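Local coordinates for protein pyridine nucleotide-disulphide oxidoreductase dimerisation region (Escherichia coli BL21, PDB 6KYY) that is an FAD-containing disulfide reductase, induced by hypochlorous acid, that binds copper(II) and is probably involved in resistance to reactive chlorine stress, at residues L25-A30 against A94-I99; Y11-I16 against W34-I39. All blocks are in the same frame, centred on the assembly; numbering follows the deposited sequence.

Contact 1: residues L25-A30 against A94-I99; sequences LAVTLA and ADMPNI
A30, on the last turn of helix 20-31, comes closest in backbone to N98, with their CA atoms 5.2 Å apart. Segment 25-30 is helical throughout, whereas 94-99 leaves the end of helix 71-94, makes a type I beta turn from M96 to I99 and runs into strand 99-103. No hydrogen bond joins the two segments; side chains of the turn pack on the alanine methyls, on V27 and on the carbonyl of A26. The methyl of A30 points at the turn and is met by three residues. I99 brings CG1 to 3.5 Å from A30 CB, N98 lays its own CB 3.9 Å from that methyl, and M96 CE reaches it at 4.1 Å. Beyond CG1, the I99 chain runs on with CD1 anti (chi2 -177°), which carries CD1 up to the preceding helical turn, 4.0 Å from A26 CB and 3.3 Å from A26 O. M96 bends at chi3 (67°), turning CE toward A30, while its SD sits 3.6 Å from V27 CG1; the two side chains cross at about a right angle. L93 of helix 71-94 touches A26, V27 and I99, extending the apolar patch. The small side chains of A26 and A30 are consistent with so close an approach of the turn, and the contact rests on shape and apolar packing, with no polar bond across it to fix the approach.

Contact 2: residues Y11-I16 against W34-I39; sequences YQAVII and WRVALI. With FAD (flavin-adenine dinucleotide), chain N.
Strands 10-16 and 36-40 are the two parallel strands of the beta-alpha-beta unit whose helix is 20-31, and Y11 and R35 meet at the end away from the FAD. From A13 to I16 each residue pairs with V36 to I39 in turn, the short strand axes lying 4.6 Å apart. A37 N donates to A13 O, I15 N to A37 O (2.8 Å) and I39 N to I15 O; A13 N to R35 O is weak. I15 packs its CG2 on L38 CD1 and its CD1 on V36 CG1, on the face that helix 20-31 covers. The Y11 ring is sandwiched: A37 CB stands 3.3 Å from the ring centroid over one face, and the R35 guanidinium lies on the opposite face, centres 3.9 Å apart and planes at 22°. Y11 OH is hydrogen-bonded to D100. Q12, its chain extended past CG, reaches OE1 to R35 N at 2.6 Å, the N-H pointing almost straight at it (166°). At the other end, I16 CG2 lies 3.9 Å from N1A of the FAD adenine and I39 O is near N3A. A parallel strand pair joined through a helix, with its C-terminal end at the adenine, is the beta-alpha-beta arrangement typical of Rossmann-type FAD-binding domains.

How the contacts relate
Both contacts involve the same beta-alpha-beta unit: contact 2 joins its two strands, and contact 1 packs its helix against the turn that leads into strand 99-103, the neighbour of strand 36-40 in the sheet. Their centres are 9 Å apart, and they meet directly where N98 O and V36 N, and L29 O and W34 N, probably form hydrogen bonds. Contact 2 is buried, held by a ladder of backbone bonds and reaching FAD at one end. Contact 1 is smaller and only partly buried, and its packing stays clear of the cofactor. The aromatic-guanidinium stack belongs to contact 2, while contact 1 relies on mostly apolar surfaces.

Contact 1: residues L25-A30 against A94-I99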
loop_
_atom_site.group_PDB
_atom_site.type_symbol
_atom_site.label_atom_id
_atom_site.label_comp_id
_atom_site.label_asym_id
_atom_site.label_seq_id
_atom_site.Cartn_x
_atom_site.Cartn_y
_atom_site.Cartn_z
ATOM N N LEU B 25 -9.102 -25.617 2.618
ATOM C CA LEU B 25 -8.798 -27.015 2.903
ATOM C C LEU B 25 -9.458 -27.939 1.889
ATOM O O LEU B 25 -8.864 -28.943 1.479
ATOM C CB LEU B 25 -9.243 -27.366 4.321
ATOM C CG LEU B 25 -8.804 -28.732 4.849
ATOM C CD1 LEU B 25 -7.292 -28.854 4.803
ATOM C CD2 LEU B 25 -9.324 -28.951 6.260
ATOM N N ALA B 26 -10.684 -27.613 1.471
ATOM C CA ALA B 26 -11.392 -28.453 0.511
ATOM C C ALA B 26 -10.635 -28.550 -0.807
ATOM O O ALA B 26 -10.556 -29.630 -1.405
ATOM C CB ALA B 26 -12.802 -27.910 0.278
ATOM N N VAL B 27 -10.068 -27.436 -1.275
ATOM C CA VAL B 27 -9.325 -27.460 -2.531
ATOM C C VAL B 27 -8.009 -28.209 -2.365
ATOM O O VAL B 27 -7.559 -28.909 -3.281
ATOM C CB VAL B 27 -9.101 -26.029 -3.055
ATOM C CG1 VAL B 27 -8.642 -26.062 -4.502
ATOM C CG2 VAL B 27 -10.377 -25.229 -2.950
ATOM N N THR B 28 -7.369 -28.078 -1.201
ATOM C CA THR B 28 -6.080 -28.727 -0.994
ATOM C C THR B 28 -6.219 -30.227 -0.764
ATOM O O THR B 28 -5.321 -30.990 -1.136
ATOM C CB THR B 28 -5.346 -28.086 0.186
ATOM O OG1 THR B 28 -5.622 -26.680 0.215
ATOM C CG2 THR B 28 -3.845 -28.298 0.054
ATOM N N LEU B 29 -7.325 -30.670 -0.161
ATOM C CA LEU B 29 -7.517 -32.099 0.062
ATOM C C LEU B 29 -8.046 -32.794 -1.187
ATOM O O LEU B 29 -7.668 -33.936 -1.471
ATOM C CB LEU B 29 -8.458 -32.330 1.245
ATOM C CG LEU B 29 -7.967 -31.822 2.603
ATOM C CD1 LEU B 29 -8.882 -32.300 3.721
ATOM C CD2 LEU B 29 -6.529 -32.250 2.861
ATOM N N ALA B 30 -8.920 -32.124 -1.944
ATOM C CA ALA B 30 -9.379 -32.688 -3.210
ATOM C C ALA B 30 -8.228 -32.819 -4.198
ATOM O O ALA B 30 -8.176 -33.773 -4.983
ATOM C CB ALA B 30 -10.490 -31.826 -3.801
ATOM N N ALA B 94 -16.811 -26.397 -6.921
ATOM C CA ALA B 94 -17.753 -27.314 -7.553
ATOM C C ALA B 94 -17.207 -27.940 -8.829
ATOM O O ALA B 94 -17.767 -28.935 -9.299
ATOM C CB ALA B 94 -19.066 -26.588 -7.854
ATOM N N ASP B 95 -16.136 -27.388 -9.400
ATOM C CA ASP B 95 -15.578 -27.945 -10.626
ATOM C C ASP B 95 -14.610 -29.091 -10.368
ATOM O O ASP B 95 -14.319 -29.855 -11.293
ATOM C CB ASP B 95 -14.875 -26.853 -11.434
ATOM C CG ASP B 95 -15.833 -25.789 -11.929
ATOM O OD1 ASP B 95 -17.055 -26.047 -11.941
ATOM O OD2 ASP B 95 -15.365 -24.693 -12.301
ATOM N N MET B 96 -14.110 -29.228 -9.148
ATOM C CA MET B 96 -13.215 -30.335 -8.833
ATOM C C MET B 96 -14.026 -31.609 -8.626
ATOM O O MET B 96 -15.031 -31.586 -7.908
ATOM C CB MET B 96 -12.388 -30.023 -7.590
ATOM C CG MET B 96 -11.624 -28.711 -7.677
ATOM S SD MET B 96 -10.233 -28.622 -6.534
ATOM C CE MET B 96 -9.156 -29.884 -7.210
ATOM N N PRO B 97 -13.631 -32.729 -9.236
ATOM C CA PRO B 97 -14.454 -33.946 -9.134
ATOM C C PRO B 97 -14.574 -34.491 -7.721
ATOM O O PRO B 97 -15.606 -35.085 -7.384
ATOM C CB PRO B 97 -13.732 -34.938 -10.059
ATOM C CG PRO B 97 -12.865 -34.094 -10.945
ATOM C CD PRO B 97 -12.465 -32.917 -10.114
ATOM N N ASN B 98 -13.559 -34.302 -6.881
ATOM C CA ASN B 98 -13.548 -34.861 -5.536
ATOM C C ASN B 98 -14.215 -33.959 -4.501
ATOM O O ASN B 98 -14.123 -34.245 -3.304
ATOM C CB ASN B 98 -12.112 -35.162 -5.098
ATOM C CG ASN B 98 -11.241 -35.651 -6.239
ATOM O OD1 ASN B 98 -10.737 -34.859 -7.033
ATOM N ND2 ASN B 98 -11.055 -36.964 -6.320
ATOM N N ILE B 99 -14.878 -32.885 -4.925
ATOM C CA ILE B 99 -15.548 -31.961 -4.016
ATOM C C ILE B 99 -17.043 -31.992 -4.303
ATOM O O ILE B 99 -17.460 -31.901 -5.464
ATOM C CB ILE B 99 -15.003 -30.526 -4.146
ATOM C CG1 ILE B 99 -13.629 -30.416 -3.493
ATOM C CG2 ILE B 99 -15.952 -29.531 -3.494
ATOM C CD1 ILE B 99 -13.051 -29.017 -3.525
#

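Contact 2: residues Y11-I16 against W34-I39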
loop_
_atom_site.group_PDB
_atom_site.type_symbol
_atom_site.label_atom_id
_atom_site.label_comp_id
_atom_site.label_asym_id
_atom_site.label_seq_id
_atom_site.Cartn_x
_atom_site.Cartn_y
_atom_site.Cartn_z
ATOM N N TYR B 11 -17.332 -39.565 3.328
ATOM C CA TYR B 11 -16.280 -38.677 2.861
ATOM C C TYR B 11 -15.083 -38.748 3.798
ATOM O O TYR B 11 -15.237 -38.776 5.022
ATOM C CB TYR B 11 -16.786 -37.237 2.767
ATOM C CG TYR B 11 -17.862 -37.034 1.724
ATOM C CD1 TYR B 11 -17.533 -36.776 0.400
ATOM C CD2 TYR B 11 -19.207 -37.104 2.064
ATOM C CE1 TYR B 11 -18.512 -36.590 -0.556
ATOM C CE2 TYR B 11 -20.194 -36.921 1.114
ATOM C CZ TYR B 11 -19.841 -36.664 -0.194
ATOM O OH TYR B 11 -20.819 -36.481 -1.145
ATOM N N GLN B 12 -13.884 -38.788 3.211
ATOM C CA GLN B 12 -12.671 -38.750 4.020
ATOM C C GLN B 12 -12.574 -37.451 4.808
ATOM O O GLN B 12 -11.967 -37.420 5.886
ATOM C CB GLN B 12 -11.438 -38.930 3.134
ATOM C CG GLN B 12 -11.351 -40.289 2.458
ATOM C CD GLN B 12 -10.427 -40.285 1.257
ATOM O OE1 GLN B 12 -10.720 -39.667 0.235
ATOM N NE2 GLN B 12 -9.300 -40.980 1.375
ATOM N N ALA B 13 -13.170 -36.377 4.294
ATOM C CA ALA B 13 -13.200 -35.091 4.973
ATOM C C ALA B 13 -14.537 -34.422 4.701
ATOM O O ALA B 13 -14.988 -34.377 3.554
ATOM C CB ALA B 13 -12.050 -34.189 4.509
ATOM N N VAL B 14 -15.170 -33.916 5.756
ATOM C CA VAL B 14 -16.407 -33.151 5.647
ATOM C C VAL B 14 -16.179 -31.806 6.320
ATOM O O VAL B 14 -15.850 -31.750 7.511
ATOM C CB VAL B 14 -17.601 -33.883 6.279
ATOM C CG1 VAL B 14 -18.877 -33.078 6.082
ATOM C CG2 VAL B 14 -17.751 -35.270 5.684
ATOM N N ILE B 15 -16.348 -30.728 5.560
ATOM C CA ILE B 15 -16.181 -29.370 6.059
ATOM C C ILE B 15 -17.559 -28.740 6.207
ATOM O O ILE B 15 -18.428 -28.918 5.347
ATOM C CB ILE B 15 -15.279 -28.537 5.126
ATOM C CG1 ILE B 15 -13.872 -29.134 5.085
ATOM C CG2 ILE B 15 -15.221 -27.090 5.583
ATOM C CD1 ILE B 15 -13.244 -29.129 3.712
ATOM N N ILE B 16 -17.759 -28.014 7.307
ATOM C CA ILE B 16 -19.051 -27.407 7.606
ATOM C C ILE B 16 -18.952 -25.894 7.475
ATOM O O ILE B 16 -18.574 -25.201 8.425
ATOM C CB ILE B 16 -19.535 -27.809 9.012
ATOM C CG1 ILE B 16 -19.510 -29.331 9.166
ATOM C CG2 ILE B 16 -20.931 -27.266 9.271
ATOM C CD1 ILE B 16 -19.672 -29.800 10.592
ATOM N N TRP B 34 -8.233 -36.703 -1.789
ATOM C CA TRP B 34 -9.270 -36.975 -0.803
ATOM C C TRP B 34 -10.658 -36.714 -1.379
ATOM O O TRP B 34 -10.860 -35.809 -2.192
ATOM C CB TRP B 34 -9.071 -36.109 0.441
ATOM C CG TRP B 34 -7.821 -36.388 1.226
ATOM C CD1 TRP B 34 -6.603 -36.761 0.734
ATOM C CD2 TRP B 34 -7.666 -36.296 2.648
ATOM N NE1 TRP B 34 -5.704 -36.915 1.762
ATOM C CE2 TRP B 34 -6.332 -36.635 2.947
ATOM C CE3 TRP B 34 -8.529 -35.964 3.697
ATOM C CZ2 TRP B 34 -5.839 -36.652 4.252
ATOM C CZ3 TRP B 34 -8.039 -35.981 4.991
ATOM C CH2 TRP B 34 -6.706 -36.323 5.257
ATOM N N ARG B 35 -11.624 -37.522 -0.943
ATOM C CA ARG B 35 -13.032 -37.298 -1.256
ATOM C C ARG B 35 -13.588 -36.324 -0.223
ATOM O O ARG B 35 -13.759 -36.680 0.948
ATOM C CB ARG B 35 -13.809 -38.612 -1.257
ATOM C CG ARG B 35 -15.210 -38.502 -1.840
ATOM C CD ARG B 35 -15.806 -39.869 -2.145
ATOM N NE ARG B 35 -17.117 -40.037 -1.524
ATOM C CZ ARG B 35 -18.247 -39.553 -2.027
ATOM N NH1 ARG B 35 -18.232 -38.868 -3.163
ATOM N NH2 ARG B 35 -19.395 -39.749 -1.391
ATOM N N VAL B 36 -13.869 -35.096 -0.653
ATOM C CA VAL B 36 -14.206 -34.001 0.247
ATOM C C VAL B 36 -15.643 -33.566 0.003
ATOM O O VAL B 36 -16.126 -33.582 -1.135
ATOM C CB VAL B 36 -13.243 -32.809 0.068
ATOM C CG1 VAL B 36 -13.321 -31.875 1.264
ATOM C CG2 VAL B 36 -11.820 -33.304 -0.138
ATOM N N ALA B 37 -16.322 -33.175 1.079
ATOM C CA ALA B 37 -17.658 -32.603 1.015
ATOM C C ALA B 37 -17.698 -31.363 1.893
ATOM O O ALA B 37 -17.309 -31.416 3.063
ATOM C CB ALA B 37 -18.722 -33.607 1.469
ATOM N N LEU B 38 -18.156 -30.250 1.328
ATOM C CA LEU B 38 -18.330 -29.009 2.068
ATOM C C LEU B 38 -19.811 -28.669 2.131
ATOM O O LEU B 38 -20.480 -28.594 1.095
ATOM C CB LEU B 38 -17.548 -27.863 1.421
ATOM C CG LEU B 38 -17.348 -26.627 2.303
ATOM C CD1 LEU B 38 -15.942 -26.070 2.145
ATOM C CD2 LEU B 38 -18.387 -25.560 1.991
ATOM N N ILE B 39 -20.317 -28.469 3.345
ATOM C CA ILE B 39 -21.716 -28.128 3.572
ATOM C C ILE B 39 -21.827 -26.622 3.742
ATOM O O ILE B 39 -21.051 -26.015 4.490
ATOM C CB ILE B 39 -22.279 -28.863 4.801
ATOM C CG1 ILE B 39 -21.669 -30.261 4.910
ATOM C CG2 ILE B 39 -23.797 -28.940 4.724
ATOM C CD1 ILE B 39 -22.207 -31.237 3.895
HETATM P PA FAD N . -16.941 -17.669 7.656
HETATM O O1A FAD N . -17.692 -16.891 8.671
HETATM O O2A FAD N . -16.228 -16.846 6.578
HETATM O O5B FAD N . -17.877 -18.726 6.970
HETATM C C5B FAD N . -19.110 -19.148 7.590
HETATM C C4B FAD N . -19.918 -19.920 6.577
HETATM O O4B FAD N . -20.472 -21.106 7.192
HETATM C C3B FAD N . -21.092 -19.156 5.962
HETATM O O3B FAD N . -21.136 -19.355 4.555
HETATM C C2B FAD N . -22.311 -19.760 6.668
HETATM O O2B FAD N . -23.469 -19.728 5.842
HETATM C C1B FAD N . -21.845 -21.196 6.883
HETATM N N9A FAD N . -22.523 -21.895 7.970
HETATM C C8A FAD N . -22.753 -21.431 9.239
HETATM N N7A FAD N . -23.391 -22.279 10.011
HETATM C C5A FAD N . -23.597 -23.378 9.191
HETATM C C6A FAD N . -24.221 -24.622 9.408
HETATM N N6A FAD N . -24.776 -24.983 10.569
HETATM N N1A FAD N . -24.254 -25.496 8.378
HETATM C C2A FAD N . -23.700 -25.142 7.216
HETATM N N3A FAD N . -23.087 -24.000 6.894
HETATM C C4A FAD N . -23.067 -23.156 7.931
HETATM N N1 FAD N . -11.578 -9.836 8.680
HETATM C C2 FAD N . -10.376 -9.324 8.281
HETATM O O2 FAD N . -9.344 -10.006 8.298
HETATM N N3 FAD N . -10.299 -8.014 7.843
HETATM C C4 FAD N . -11.345 -7.115 7.777
HETATM O O4 FAD N . -11.153 -5.975 7.358
HETATM C C4X FAD N . -12.618 -7.666 8.208
HETATM N N5 FAD N . -13.668 -6.901 8.147
HETATM C C5X FAD N . -14.882 -7.429 8.552
HETATM C C6 FAD N . -16.013 -6.615 8.510
HETATM C C7 FAD N . -17.256 -7.098 8.906
HETATM C C7M FAD N . -18.456 -6.189 8.847
HETATM C C8 FAD N . -17.374 -8.423 9.354
HETATM C C8M FAD N . -18.705 -8.975 9.789
HETATM C C9 FAD N . -16.248 -9.238 9.398
HETATM C C9A FAD N . -15.008 -8.753 9.000
HETATM N N10 FAD N . -13.849 -9.553 9.026
HETATM C C10 FAD N . -12.635 -9.042 8.638
HETATM C "C1'" FAD N . -13.908 -10.946 9.495
HETATM C "C2'" FAD N . -14.109 -11.955 8.369
HETATM O "O2'" FAD N . -15.374 -11.751 7.740
HETATM C "C3'" FAD N . -14.061 -13.369 8.950
HETATM O "O3'" FAD N . -13.183 -13.380 10.069
HETATM C "C4'" FAD N . -13.614 -14.443 7.958
HETATM O "O4'" FAD N . -14.622 -14.622 6.962
HETATM C "C5'" FAD N . -13.296 -15.763 8.630
HETATM O "O5'" FAD N . -14.513 -16.524 8.773
HETATM P P FAD N . -14.481 -18.085 8.977
HETATM O O1P FAD N . -13.353 -18.691 8.134
HETATM O O2P FAD N . -14.420 -18.420 10.416
HETATM O O3P FAD N . -15.857 -18.583 8.365
#